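Local coordinates for protein anti-sigma-I factor RsgI3 (Clostridium thermocellum, PDB 6QE7) that probably holds the sigma factor SigI3 inactive at the membrane and senses plant cell-wall polysaccharide, its extracellular PA14 dyad binding strongly to pectin, at residues 15-20 / 251-256; 53-58 / 136-141; 213-218 / 270-275; 218-223 / 258-263. All blocks are in the same frame, centred on the assembly; numbering follows the deposited sequence.

Interaction 1 of 4, residues 15-20 / 251-256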
loop_
_atom_site.group_PDB
_atom_site.type_symbol
_atom_site.label_atom_id
_atom_site.label_comp_id
_atom_site.label_asym_id
_atom_site.label_seq_id
_atom_site.Cartn_x
_atom_site.Cartn_y
_atom_site.Cartn_z
ATOM N N ASP A 15 -1.494 4.093 -2.866
ATOM C CA ASP A 15 -0.349 3.345 -3.435
ATOM C C ASP A 15 -0.701 1.890 -3.653
ATOM O O ASP A 15 0.205 1.049 -3.444
ATOM C CB ASP A 15 0.830 3.345 -2.464
ATOM C CG ASP A 15 0.490 2.699 -1.107
ATOM O OD1 ASP A 15 -0.732 2.429 -0.813
ATOM O OD2 ASP A 15 1.451 2.467 -0.367
ATOM N N PHE A 16 -1.934 1.561 -4.012
ATOM C CA PHE A 16 -2.314 0.193 -4.433
ATOM C C PHE A 16 -2.078 -0.741 -3.257
ATOM O O PHE A 16 -1.668 -1.864 -3.482
ATOM C CB PHE A 16 -1.535 -0.295 -5.668
ATOM C CG PHE A 16 -1.682 0.701 -6.801
ATOM C CD1 PHE A 16 -2.887 0.826 -7.444
ATOM C CD2 PHE A 16 -0.662 1.577 -7.111
ATOM C CE1 PHE A 16 -3.053 1.759 -8.451
ATOM C CE2 PHE A 16 -0.825 2.536 -8.097
ATOM C CZ PHE A 16 -2.036 2.627 -8.747
ATOM N N SER A 17 -2.355 -0.280 -2.051
ATOM C CA SER A 17 -2.527 -1.124 -0.844
ATOM C C SER A 17 -3.920 -0.856 -0.290
ATOM O O SER A 17 -4.614 0.174 -0.713
ATOM C CB SER A 17 -1.448 -0.889 0.205
ATOM O OG SER A 17 -1.567 0.442 0.731
ATOM N N ARG A 18 -4.340 -1.736 0.603
ATOM C CA ARG A 18 -5.719 -1.810 1.153
ATOM C C ARG A 18 -6.703 -2.027 0.008
ATOM O O ARG A 18 -7.653 -1.247 -0.170
ATOM C CB ARG A 18 -6.039 -0.528 1.904
ATOM C CG ARG A 18 -5.588 -0.569 3.346
ATOM C CD ARG A 18 -5.990 0.746 3.941
ATOM N NE ARG A 18 -5.379 0.981 5.225
ATOM C CZ ARG A 18 -5.816 0.476 6.374
ATOM N NH1 ARG A 18 -6.837 -0.372 6.403
ATOM N NH2 ARG A 18 -5.226 0.832 7.498
ATOM N N PHE A 19 -6.498 -3.120 -0.686
ATOM C CA PHE A 19 -7.347 -3.542 -1.812
ATOM C C PHE A 19 -8.777 -3.726 -1.272
ATOM O O PHE A 19 -8.915 -4.303 -0.193
ATOM C CB PHE A 19 -6.780 -4.810 -2.455
ATOM C CG PHE A 19 -7.799 -5.431 -3.368
ATOM C CD1 PHE A 19 -8.142 -4.821 -4.576
ATOM C CD2 PHE A 19 -8.512 -6.550 -2.967
ATOM C CE1 PHE A 19 -9.129 -5.350 -5.388
ATOM C CE2 PHE A 19 -9.483 -7.090 -3.815
ATOM C CZ PHE A 19 -9.805 -6.465 -4.997
ATOM N N GLN A 20 -9.771 -3.138 -1.923
ATOM C CA GLN A 20 -11.198 -3.316 -1.542
ATOM C C GLN A 20 -11.986 -4.186 -2.525
ATOM O O GLN A 20 -12.591 -5.163 -2.112
ATOM C CB GLN A 20 -11.886 -1.962 -1.386
ATOM C CG GLN A 20 -13.241 -2.025 -0.669
ATOM C CD GLN A 20 -13.177 -2.696 0.688
ATOM O OE1 GLN A 20 -12.199 -2.610 1.397
ATOM N NE2 GLN A 20 -14.190 -3.452 1.009
ATOM N N GLY A 251 -2.253 7.552 3.999
ATOM C CA GLY A 251 -2.787 7.044 2.743
ATOM C C GLY A 251 -1.803 6.157 2.029
ATOM O O GLY A 251 -2.062 5.894 0.876
ATOM N N ARG A 252 -0.647 5.826 2.610
ATOM C CA ARG A 252 0.316 4.907 1.958
ATOM C C ARG A 252 1.002 4.026 3.015
ATOM O O ARG A 252 1.039 4.437 4.099
ATOM C CB ARG A 252 1.346 5.667 1.113
ATOM C CG ARG A 252 2.062 6.808 1.820
ATOM C CD ARG A 252 3.428 7.081 1.226
ATOM N NE ARG A 252 4.353 5.936 1.380
ATOM C CZ ARG A 252 5.630 5.886 0.946
ATOM N NH1 ARG A 252 6.204 6.908 0.314
ATOM N NH2 ARG A 252 6.334 4.782 1.126
ATOM N N GLN A 253 1.561 2.884 2.606
ATOM C CA GLN A 253 2.238 1.871 3.420
ATOM C C GLN A 253 3.707 2.241 3.456
ATOM O O GLN A 253 4.222 2.768 2.439
ATOM C CB GLN A 253 2.060 0.489 2.796
ATOM C CG GLN A 253 0.684 -0.121 2.974
ATOM C CD GLN A 253 0.764 -1.526 2.457
ATOM O OE1 GLN A 253 1.568 -1.894 1.550
ATOM N NE2 GLN A 253 -0.009 -2.343 3.111
ATOM N N TYR A 254 4.316 1.990 4.603
ATOM C CA TYR A 254 5.761 2.114 4.814
ATOM C C TYR A 254 6.230 0.777 5.361
ATOM O O TYR A 254 5.467 0.014 6.031
ATOM C CB TYR A 254 6.112 3.230 5.783
ATOM C CG TYR A 254 5.749 4.595 5.356
ATOM C CD1 TYR A 254 4.491 5.124 5.564
ATOM C CD2 TYR A 254 6.674 5.354 4.659
ATOM C CE1 TYR A 254 4.203 6.423 5.166
ATOM C CE2 TYR A 254 6.380 6.621 4.213
ATOM C CZ TYR A 254 5.122 7.143 4.432
ATOM O OH TYR A 254 4.839 8.400 3.992
ATOM N N ASP A 255 7.459 0.436 5.039
ATOM C CA ASP A 255 8.086 -0.769 5.629
ATOM C C ASP A 255 8.170 -0.581 7.145
ATOM O O ASP A 255 8.457 0.567 7.686
ATOM C CB ASP A 255 9.455 -1.051 4.996
ATOM C CG ASP A 255 9.356 -1.502 3.557
ATOM O OD1 ASP A 255 8.574 -2.419 3.282
ATOM O OD2 ASP A 255 9.982 -0.891 2.737
ATOM N N ILE A 256 8.042 -1.705 7.856
ATOM C CA ILE A 256 8.307 -1.686 9.308
ATOM C C ILE A 256 9.094 -2.975 9.615
ATOM O O ILE A 256 8.700 -4.037 9.121
ATOM C CB ILE A 256 7.017 -1.554 10.144
ATOM C CG1 ILE A 256 7.344 -1.639 11.648
ATOM C CG2 ILE A 256 5.958 -2.587 9.754
ATOM C CD1 ILE A 256 6.212 -1.346 12.621
HETATM O O HOH W 1 3.757 3.226 -0.532
#
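Asp15 OD2 is the best-held atom, gripped by two donors. Gln253 N gives Asp15 OD2 an almost straight bond of 3.0 Å (176° at the hydrogen) from above the carboxylate plane. A water also donates to OD2 and bridges it to Gln253 O. Asp15 OD1 takes the Ser17 hydroxyl on its syn lone pair, OG to OD1 2.7 Å, and weakly Ser17 N, so the carboxylate is tied to its own loop two residues on. Both segments belong to PA14 domains, 15-20 to the first and 251-256 to the second, and the contact joins the two halves of the dyad beside a calcium ion. Ser17, small enough for close approach, lays CB 3.2 Å from Gln253 CD, against the side-chain amide. Arg252, bent at chi3 (-63°), turns its guanidinium back so that NH2 reaches Gln253 O at 3.2 Å, while Tyr254 CE2 lies over the centre of one guanidinium face. Arg18 extends the interface through a salt bridge to Asp203.

Interaction 2 of 4, residues 53-58 / 136-141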
loop_
_atom_site.group_PDB
_atom_site.type_symbol
_atom_site.label_atom_id
_atom_site.label_comp_id
_atom_site.label_asym_id
_atom_site.label_seq_id
_atom_site.Cartn_x
_atom_site.Cartn_y
_atom_site.Cartn_z
ATOM N N LYS A 53 -7.171 -4.763 -22.524
ATOM C CA LYS A 53 -6.681 -4.571 -23.914
ATOM C C LYS A 53 -7.570 -3.544 -24.564
ATOM O O LYS A 53 -8.812 -3.521 -24.271
ATOM C CB LYS A 53 -6.684 -5.923 -24.629
ATOM C CG LYS A 53 -5.660 -6.899 -24.080
ATOM C CD LYS A 53 -5.910 -8.300 -24.582
ATOM C CE LYS A 53 -4.822 -9.296 -24.275
ATOM N NZ LYS A 53 -3.485 -8.674 -24.377
ATOM N N VAL A 54 -6.967 -2.657 -25.326
ATOM C CA VAL A 54 -7.671 -1.678 -26.179
ATOM C C VAL A 54 -7.477 -2.135 -27.641
ATOM O O VAL A 54 -6.417 -2.782 -27.915
ATOM C CB VAL A 54 -7.196 -0.253 -25.908
ATOM C CG1 VAL A 54 -5.711 -0.061 -26.194
ATOM C CG2 VAL A 54 -7.994 0.776 -26.665
ATOM N N GLU A 55 -8.503 -1.915 -28.496
ATOM C CA GLU A 55 -8.535 -2.320 -29.940
ATOM C C GLU A 55 -8.858 -1.116 -30.803
ATOM O O GLU A 55 -9.992 -0.663 -30.887
ATOM C CB GLU A 55 -9.501 -3.455 -30.186
ATOM C CG GLU A 55 -9.845 -3.666 -31.651
ATOM C CD GLU A 55 -10.487 -5.016 -31.904
ATOM O OE1 GLU A 55 -10.376 -5.896 -30.998
ATOM O OE2 GLU A 55 -11.101 -5.194 -32.996
ATOM N N PRO A 56 -7.857 -0.458 -31.407
ATOM C CA PRO A 56 -8.168 0.688 -32.238
ATOM C C PRO A 56 -8.998 0.239 -33.465
ATOM O O PRO A 56 -8.983 -0.949 -33.857
ATOM C CB PRO A 56 -6.790 1.225 -32.645
ATOM C CG PRO A 56 -5.918 0.002 -32.563
ATOM C CD PRO A 56 -6.427 -0.818 -31.413
ATOM N N ARG A 57 -9.772 1.178 -34.016
ATOM C CA ARG A 57 -10.595 0.864 -35.223
ATOM C C ARG A 57 -9.729 1.033 -36.492
ATOM O O ARG A 57 -10.010 0.290 -37.462
ATOM C CB ARG A 57 -11.816 1.786 -35.284
ATOM C CG ARG A 57 -12.754 1.739 -34.081
ATOM C CD ARG A 57 -13.539 3.047 -34.082
ATOM N NE ARG A 57 -14.808 2.962 -33.378
ATOM C CZ ARG A 57 -15.134 3.660 -32.271
ATOM N NH1 ARG A 57 -14.291 4.534 -31.730
ATOM N NH2 ARG A 57 -16.327 3.489 -31.711
ATOM N N TYR A 58 -8.754 1.973 -36.477
ATOM C CA TYR A 58 -7.919 2.416 -37.624
ATOM C C TYR A 58 -6.417 2.138 -37.407
ATOM O O TYR A 58 -5.962 2.135 -36.242
ATOM C CB TYR A 58 -8.173 3.898 -37.798
ATOM C CG TYR A 58 -9.629 4.300 -37.778
ATOM C CD1 TYR A 58 -10.534 3.866 -38.737
ATOM C CD2 TYR A 58 -10.097 5.165 -36.803
ATOM C CE1 TYR A 58 -11.863 4.266 -38.708
ATOM C CE2 TYR A 58 -11.409 5.606 -36.785
ATOM C CZ TYR A 58 -12.297 5.150 -37.742
ATOM O OH TYR A 58 -13.587 5.593 -37.655
ATOM N N SER A 136 -16.578 1.189 -24.609
ATOM C CA SER A 136 -16.526 -0.177 -24.054
ATOM C C SER A 136 -16.359 -1.165 -25.180
ATOM O O SER A 136 -15.807 -2.227 -24.922
ATOM C CB SER A 136 -17.741 -0.557 -23.232
ATOM O OG SER A 136 -18.931 -0.335 -23.951
ATOM N N SER A 137 -16.865 -0.843 -26.358
ATOM C CA SER A 137 -16.807 -1.742 -27.557
ATOM C C SER A 137 -15.353 -1.996 -27.917
ATOM O O SER A 137 -15.108 -3.068 -28.424
ATOM C CB SER A 137 -17.509 -1.161 -28.759
ATOM O OG SER A 137 -17.096 0.183 -28.954
ATOM N N GLN A 138 -14.438 -1.064 -27.612
ATOM C CA GLN A 138 -12.987 -1.224 -27.945
ATOM C C GLN A 138 -12.135 -1.664 -26.744
ATOM O O GLN A 138 -10.900 -1.579 -26.860
ATOM C CB GLN A 138 -12.411 0.107 -28.423
ATOM C CG GLN A 138 -13.247 0.855 -29.449
ATOM C CD GLN A 138 -13.696 -0.018 -30.584
ATOM O OE1 GLN A 138 -14.876 -0.034 -30.926
ATOM N NE2 GLN A 138 -12.776 -0.805 -31.117
ATOM N N LEU A 139 -12.728 -2.078 -25.628
ATOM C CA LEU A 139 -11.965 -2.386 -24.386
ATOM C C LEU A 139 -12.355 -3.752 -23.841
ATOM O O LEU A 139 -13.564 -4.023 -23.698
ATOM C CB LEU A 139 -12.202 -1.310 -23.318
ATOM C CG LEU A 139 -11.818 0.124 -23.655
ATOM C CD1 LEU A 139 -12.480 1.061 -22.663
ATOM C CD2 LEU A 139 -10.317 0.368 -23.649
ATOM N N TYR A 140 -11.356 -4.546 -23.477
ATOM C CA TYR A 140 -11.501 -5.956 -23.042
ATOM C C TYR A 140 -10.844 -6.085 -21.683
ATOM O O TYR A 140 -9.668 -5.789 -21.554
ATOM C CB TYR A 140 -10.816 -6.917 -24.028
ATOM C CG TYR A 140 -11.391 -6.827 -25.420
ATOM C CD1 TYR A 140 -11.086 -5.749 -26.246
ATOM C CD2 TYR A 140 -12.322 -7.774 -25.846
ATOM C CE1 TYR A 140 -11.667 -5.627 -27.502
ATOM C CE2 TYR A 140 -12.907 -7.669 -27.096
ATOM C CZ TYR A 140 -12.572 -6.606 -27.917
ATOM O OH TYR A 140 -13.186 -6.539 -29.122
ATOM N N PRO A 141 -11.574 -6.523 -20.651
ATOM C CA PRO A 141 -11.032 -6.499 -19.306
ATOM C C PRO A 141 -9.986 -7.580 -19.198
ATOM O O PRO A 141 -10.079 -8.527 -19.905
ATOM C CB PRO A 141 -12.224 -6.783 -18.375
ATOM C CG PRO A 141 -13.282 -7.396 -19.292
ATOM C CD PRO A 141 -13.009 -6.864 -20.691
#
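Gln138 sets CG beside its backbone N (chi1 -46°) and bends again at chi2 (-48°), which swings the amide back toward the backbone just past strand 53-54. In the first PA14 domain's β-sandwich, 53-54 and 139-141 pair antiparallel: Lys53 and Tyr140 form a hydrogen-bonded pair, Val54 and Leu139 a non-hydrogen-bonded one. Beyond the last bridge Glu55 N bonds Gln138 O at 2.9 Å, and the side chain prolongs the pairing, NE2 reaching Glu55 O at 2.8 Å in the amide plane. Glutamine suits the place because its amide mimics a peptide group. Gln138 OE1 accepts from Ser137 OG at 3.0 Å and lies over one face of the Arg57 guanidinium, whose NH1 is paired with Glu132. On the sheet face opposite Tyr140, Val54 and Leu139 run side by side, CG2 to CD2 3.8 Å. Glu55 crosses Tyr140 obliquely, its carboxylate and the ring in nearly parallel planes, 13° apart, while OE1 is salt-bridged to Lys104; Lys53 O lies at the ring's edge, 3.7 Å from Tyr140 CD1.

Interaction 3 of 4, residues 213-218 / 270-275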
loop_
_atom_site.group_PDB
_atom_site.type_symbol
_atom_site.label_atom_id
_atom_site.label_comp_id
_atom_site.label_asym_id
_atom_site.label_seq_id
_atom_site.Cartn_x
_atom_site.Cartn_y
_atom_site.Cartn_z
ATOM N N HIS A 213 7.224 4.469 20.009
ATOM C CA HIS A 213 7.612 4.257 21.417
ATOM C C HIS A 213 7.709 2.754 21.609
ATOM O O HIS A 213 6.835 2.053 21.056
ATOM C CB HIS A 213 6.586 4.829 22.362
ATOM C CG HIS A 213 6.141 6.213 22.093
ATOM N ND1 HIS A 213 6.616 7.290 22.814
ATOM C CD2 HIS A 213 5.180 6.692 21.247
ATOM C CE1 HIS A 213 5.997 8.387 22.406
ATOM N NE2 HIS A 213 5.081 8.027 21.458
ATOM N N THR A 214 8.806 2.281 22.215
ATOM C CA THR A 214 8.903 0.886 22.709
ATOM C C THR A 214 8.980 0.927 24.230
ATOM O O THR A 214 9.618 1.814 24.830
ATOM C CB THR A 214 10.027 0.077 22.071
ATOM O OG1 THR A 214 11.186 0.805 22.419
ATOM C CG2 THR A 214 9.898 -0.100 20.572
ATOM N N VAL A 215 8.251 0.003 24.792
ATOM C CA VAL A 215 8.298 -0.433 26.203
ATOM C C VAL A 215 8.733 -1.896 26.155
ATOM O O VAL A 215 8.009 -2.729 25.564
ATOM C CB VAL A 215 6.970 -0.256 26.968
ATOM C CG1 VAL A 215 7.099 -0.726 28.444
ATOM C CG2 VAL A 215 6.532 1.160 26.945
ATOM N N ALA A 216 9.884 -2.203 26.766
ATOM C CA ALA A 216 10.517 -3.511 26.567
ATOM C C ALA A 216 11.340 -3.976 27.769
ATOM O O ALA A 216 12.154 -3.188 28.234
ATOM C CB ALA A 216 11.390 -3.324 25.369
ATOM N N ASN A 217 11.303 -5.267 28.070
ATOM C CA ASN A 217 12.133 -5.907 29.138
ATOM C C ASN A 217 13.527 -6.337 28.612
ATOM O O ASN A 217 14.349 -6.815 29.403
ATOM C CB ASN A 217 11.384 -7.075 29.768
ATOM C CG ASN A 217 10.312 -6.641 30.749
ATOM O OD1 ASN A 217 10.050 -5.449 30.912
ATOM N ND2 ASN A 217 9.680 -7.602 31.405
ATOM N N GLY A 218 13.826 -6.160 27.341
ATOM C CA GLY A 218 15.116 -6.583 26.759
ATOM C C GLY A 218 15.553 -5.578 25.729
ATOM O O GLY A 218 15.308 -4.387 25.912
ATOM N N LYS A 270 5.922 -3.854 23.912
ATOM C CA LYS A 270 4.782 -3.118 23.265
ATOM C C LYS A 270 5.391 -2.141 22.255
ATOM O O LYS A 270 6.445 -1.588 22.604
ATOM C CB LYS A 270 3.957 -2.343 24.298
ATOM C CG LYS A 270 3.144 -3.161 25.300
ATOM C CD LYS A 270 2.566 -2.343 26.470
ATOM C CE LYS A 270 1.402 -2.981 27.228
ATOM N NZ LYS A 270 1.449 -4.470 27.313
ATOM N N LEU A 271 4.751 -1.938 21.081
ATOM C CA LEU A 271 5.096 -0.847 20.104
ATOM C C LEU A 271 3.909 0.096 20.102
ATOM O O LEU A 271 2.760 -0.384 19.911
ATOM C CB LEU A 271 5.413 -1.399 18.699
ATOM C CG LEU A 271 5.702 -0.362 17.609
ATOM C CD1 LEU A 271 7.061 0.300 17.830
ATOM C CD2 LEU A 271 5.624 -0.971 16.245
ATOM N N LEU A 272 4.167 1.336 20.493
ATOM C CA LEU A 272 3.154 2.398 20.541
ATOM C C LEU A 272 3.495 3.440 19.489
ATOM O O LEU A 272 4.672 3.570 19.172
ATOM C CB LEU A 272 3.202 3.016 21.935
ATOM C CG LEU A 272 2.988 1.969 23.034
ATOM C CD1 LEU A 272 4.293 1.665 23.764
ATOM C CD2 LEU A 272 1.888 2.413 23.990
ATOM N N TRP A 273 2.515 4.240 19.117
ATOM C CA TRP A 273 2.745 5.480 18.352
ATOM C C TRP A 273 1.962 6.655 18.950
ATOM O O TRP A 273 0.944 6.486 19.709
ATOM C CB TRP A 273 2.418 5.301 16.855
ATOM C CG TRP A 273 0.987 4.956 16.522
ATOM C CD1 TRP A 273 -0.086 4.836 17.357
ATOM C CD2 TRP A 273 0.484 4.641 15.217
ATOM N NE1 TRP A 273 -1.199 4.525 16.652
ATOM C CE2 TRP A 273 -0.876 4.360 15.348
ATOM C CE3 TRP A 273 1.056 4.614 13.953
ATOM C CZ2 TRP A 273 -1.682 4.059 14.268
ATOM C CZ3 TRP A 273 0.269 4.278 12.881
ATOM C CH2 TRP A 273 -1.071 3.991 13.041
ATOM N N SER A 274 2.413 7.820 18.539
ATOM C CA SER A 274 1.784 9.092 18.912
ATOM C C SER A 274 2.097 10.109 17.833
ATOM O O SER A 274 3.164 9.980 17.130
ATOM C CB SER A 274 2.288 9.518 20.295
ATOM O OG SER A 274 3.644 9.983 20.249
ATOM N N SER A 275 1.313 11.169 17.791
ATOM C CA SER A 275 1.602 12.315 16.901
ATOM C C SER A 275 0.722 13.464 17.339
ATOM O O SER A 275 -0.048 13.241 18.257
ATOM C CB SER A 275 1.425 11.970 15.463
ATOM O OG SER A 275 0.060 11.917 15.096
#
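Strands 213-216 and 270-274 run antiparallel, their axes 4.8 Å apart at closest approach and their directions 154° from each other, with His213–Leu272 and Val215–Lys270 as hydrogen-bonded pairs around the non-hydrogen-bonded pair Thr214–Leu271. The bond from Leu272 N to His213 O is short and nearly straight, 2.8 Å and 172°, whereas Val215 N stands 3.3 Å from Lys270 O, the longest of the four backbone bonds, although its partner from Lys270 N to Val215 O is of normal length. His213 turns its imidazole beside its own backbone N (chi1 -49°), so that the ring reaches along the partner strand and meets it edge-on. NE2 of His213 comes 2.7 Å from Ser274 OG, a hydrogen bond in which either atom may be the donor. Serine suits that position: its hydroxyl, held between backbone N and carbonyl carbon, stays close to the strand and can serve as donor or acceptor for an imidazole. On the same face, Leu272 CD1 packs 3.9 Å from Val215 CG2, and Lys270 sends its amine to Asn177. Thr214 and Leu271 occupy the other, buried face, where the two side chains cross obliquely, Thr214 CG2 4.0 Å from Leu271 CD1, and Leu271 also rests on Ile256 and Val258. A partly exposed face and a buried face, largely apolar and turned to the second sheet, fit the β-sandwich of the second PA14 domain.

Interaction 4 of 4, residues 218-223 / 258-263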
loop_
_atom_site.group_PDB
_atom_site.type_symbol
_atom_site.label_atom_id
_atom_site.label_comp_id
_atom_site.label_asym_id
_atom_site.label_seq_id
_atom_site.Cartn_x
_atom_site.Cartn_y
_atom_site.Cartn_z
ATOM N N GLY A 218 13.826 -6.160 27.341
ATOM C CA GLY A 218 15.116 -6.583 26.759
ATOM C C GLY A 218 15.553 -5.578 25.729
ATOM O O GLY A 218 15.308 -4.387 25.912
ATOM N N GLY A 219 16.283 -6.019 24.726
ATOM C CA GLY A 219 16.791 -5.134 23.664
ATOM C C GLY A 219 15.767 -4.969 22.532
ATOM O O GLY A 219 15.090 -5.973 22.176
ATOM N N VAL A 220 15.727 -3.775 21.933
ATOM C CA VAL A 220 14.827 -3.450 20.785
ATOM C C VAL A 220 15.606 -2.729 19.695
ATOM O O VAL A 220 16.523 -1.925 19.987
ATOM C CB VAL A 220 13.631 -2.599 21.235
ATOM C CG1 VAL A 220 12.641 -3.428 22.012
ATOM C CG2 VAL A 220 14.054 -1.409 22.056
ATOM N N ARG A 221 15.203 -2.990 18.471
ATOM C CA ARG A 221 15.454 -2.088 17.319
ATOM C C ARG A 221 14.148 -1.908 16.538
ATOM O O ARG A 221 13.400 -2.915 16.387
ATOM C CB ARG A 221 16.541 -2.676 16.418
ATOM C CG ARG A 221 17.922 -2.700 17.044
ATOM C CD ARG A 221 18.906 -3.200 16.007
ATOM N NE ARG A 221 20.226 -2.773 16.451
ATOM C CZ ARG A 221 21.212 -3.599 16.761
ATOM N NH1 ARG A 221 21.050 -4.911 16.675
ATOM N NH2 ARG A 221 22.375 -3.101 17.140
ATOM N N VAL A 222 13.924 -0.682 16.039
ATOM C CA VAL A 222 12.761 -0.316 15.163
ATOM C C VAL A 222 13.248 0.463 13.941
ATOM O O VAL A 222 13.931 1.481 14.081
ATOM C CB VAL A 222 11.689 0.479 15.874
ATOM C CG1 VAL A 222 10.543 0.782 14.905
ATOM C CG2 VAL A 222 11.186 -0.237 17.152
ATOM N N TRP A 223 12.933 -0.084 12.790
ATOM C CA TRP A 223 13.005 0.600 11.489
ATOM C C TRP A 223 11.587 0.916 10.969
ATOM O O TRP A 223 10.707 0.028 11.026
ATOM C CB TRP A 223 13.644 -0.335 10.496
ATOM C CG TRP A 223 15.086 -0.636 10.725
ATOM C CD1 TRP A 223 16.170 -0.092 10.100
ATOM C CD2 TRP A 223 15.575 -1.667 11.581
ATOM N NE1 TRP A 223 17.306 -0.725 10.512
ATOM C CE2 TRP A 223 16.979 -1.714 11.406
ATOM C CE3 TRP A 223 14.960 -2.582 12.410
ATOM C CZ2 TRP A 223 17.782 -2.632 12.083
ATOM C CZ3 TRP A 223 15.757 -3.474 13.120
ATOM C CH2 TRP A 223 17.138 -3.516 12.924
ATOM N N VAL A 258 10.741 -4.584 13.349
ATOM C CA VAL A 258 10.948 -4.527 14.805
ATOM C C VAL A 258 11.704 -5.808 15.193
ATOM O O VAL A 258 11.289 -6.946 14.787
ATOM C CB VAL A 258 9.633 -4.354 15.608
ATOM C CG1 VAL A 258 9.867 -4.315 17.128
ATOM C CG2 VAL A 258 8.922 -3.080 15.239
ATOM N N GLU A 259 12.770 -5.619 15.971
ATOM C CA GLU A 259 13.599 -6.719 16.556
ATOM C C GLU A 259 13.611 -6.561 18.097
ATOM O O GLU A 259 13.741 -5.430 18.637
ATOM C CB GLU A 259 14.995 -6.782 15.919
ATOM C CG GLU A 259 15.057 -7.301 14.482
ATOM C CD GLU A 259 16.398 -7.237 13.735
ATOM O OE1 GLU A 259 17.339 -6.580 14.223
ATOM O OE2 GLU A 259 16.463 -7.773 12.622
ATOM N N TYR A 260 13.464 -7.691 18.777
ATOM C CA TYR A 260 13.398 -7.806 20.253
ATOM C C TYR A 260 14.334 -8.941 20.684
ATOM O O TYR A 260 14.293 -10.033 20.127
ATOM C CB TYR A 260 11.982 -8.145 20.738
ATOM C CG TYR A 260 11.883 -8.357 22.226
ATOM C CD1 TYR A 260 12.192 -7.315 23.078
ATOM C CD2 TYR A 260 11.547 -9.564 22.805
ATOM C CE1 TYR A 260 12.138 -7.450 24.448
ATOM C CE2 TYR A 260 11.565 -9.742 24.190
ATOM C CZ TYR A 260 11.845 -8.677 25.023
ATOM O OH TYR A 260 11.844 -8.738 26.402
ATOM N N CYS A 261 15.105 -8.712 21.722
ATOM C CA CYS A 261 15.842 -9.803 22.371
ATOM C C CYS A 261 15.579 -9.734 23.884
ATOM O O CYS A 261 15.496 -8.702 24.487
ATOM C CB CYS A 261 17.292 -9.806 21.932
ATOM S SG CYS A 261 18.268 -8.399 22.521
ATOM N N ASN A 262 15.307 -10.880 24.414
ATOM C CA ASN A 262 15.233 -11.166 25.849
ATOM C C ASN A 262 16.590 -11.665 26.355
ATOM O O ASN A 262 17.205 -12.530 25.694
ATOM C CB ASN A 262 14.214 -12.279 26.034
ATOM C CG ASN A 262 13.668 -12.145 27.412
ATOM O OD1 ASN A 262 13.175 -11.051 27.705
ATOM N ND2 ASN A 262 13.847 -13.184 28.231
ATOM N N TYR A 263 17.036 -11.211 27.511
ATOM C CA TYR A 263 18.350 -11.645 28.063
ATOM C C TYR A 263 18.139 -12.505 29.346
ATOM O O TYR A 263 19.110 -12.899 30.143
ATOM C CB TYR A 263 19.210 -10.390 28.247
ATOM C CG TYR A 263 19.633 -9.623 27.016
ATOM C CD1 TYR A 263 20.591 -10.150 26.162
ATOM C CD2 TYR A 263 19.154 -8.331 26.738
ATOM C CE1 TYR A 263 21.052 -9.432 25.060
ATOM C CE2 TYR A 263 19.635 -7.583 25.668
ATOM C CZ TYR A 263 20.599 -8.137 24.832
ATOM O OH TYR A 263 21.114 -7.504 23.736
#
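Four short backbone bonds join the segments: Gly219 and Cys261 exchange one pair, Arg221 and Glu259 the other, the straightest running from Glu259 N to Arg221 O (2.8 Å, 173°). Val220–Tyr260 lies between them and Val222–Val258 beyond Arg221–Glu259, both non-hydrogen-bonded. Gly218 CA sits 3.1 Å from Cys261 O, leaving no room for a side chain, so glycine suits the place. Gly219, likewise, lets Cys261 SG settle 3.8 Å from its CA, with SG in the crowded position between backbone N and carbonyl carbon. On the face of Val220, the Tyr260 ring swings anti to its backbone N (chi1 176°) and lies along the glycines, its edge taking Val220 CG1 at 4.1 Å from CD1. The β-branched Val222 and Val258 lie side by side there, CG2 to CG2 4.1 Å. On the other face the extended Glu259 carries OE1 to the rim of the Trp223 ring, 3.3 Å from CH2, with carboxylate and ring planes steeply inclined at 80°. Such an edge approach probably suits the oxygen's negative charge. A salt bridge from OE2 to Arg197 fixes that carboxylate, while Arg221 turns to Asp231 and Trp233. Strand 254-263 is thus flanked by 193-202 and 219-224, the latter continuing to 227-232, and its Val258 and Tyr260 pack on strand 268-274 of the facing sheet.

In the fold
Interactions 3 and 4 form one packed unit in the second PA14 domain, their centres about 11 Å apart: they share Gly218, at the turn between strands 208-216 and 219-224, and their sheets face each other, with Thr214 CG2 3.7 Å from Val222 CG2. Interaction 1 uses the same strand, 254-263, as interaction 4, and there Ile256 CD1 meets Leu271 CD2 of interaction 3 at 3.7 Å, so strand 254-263 links the core contacts with the junction between domains. Interaction 2 lies in the first domain, its centre about 53 Å from that of interaction 3. Only interaction 1 is close to a metal, with Gly251 about 5 Å from a bound calcium.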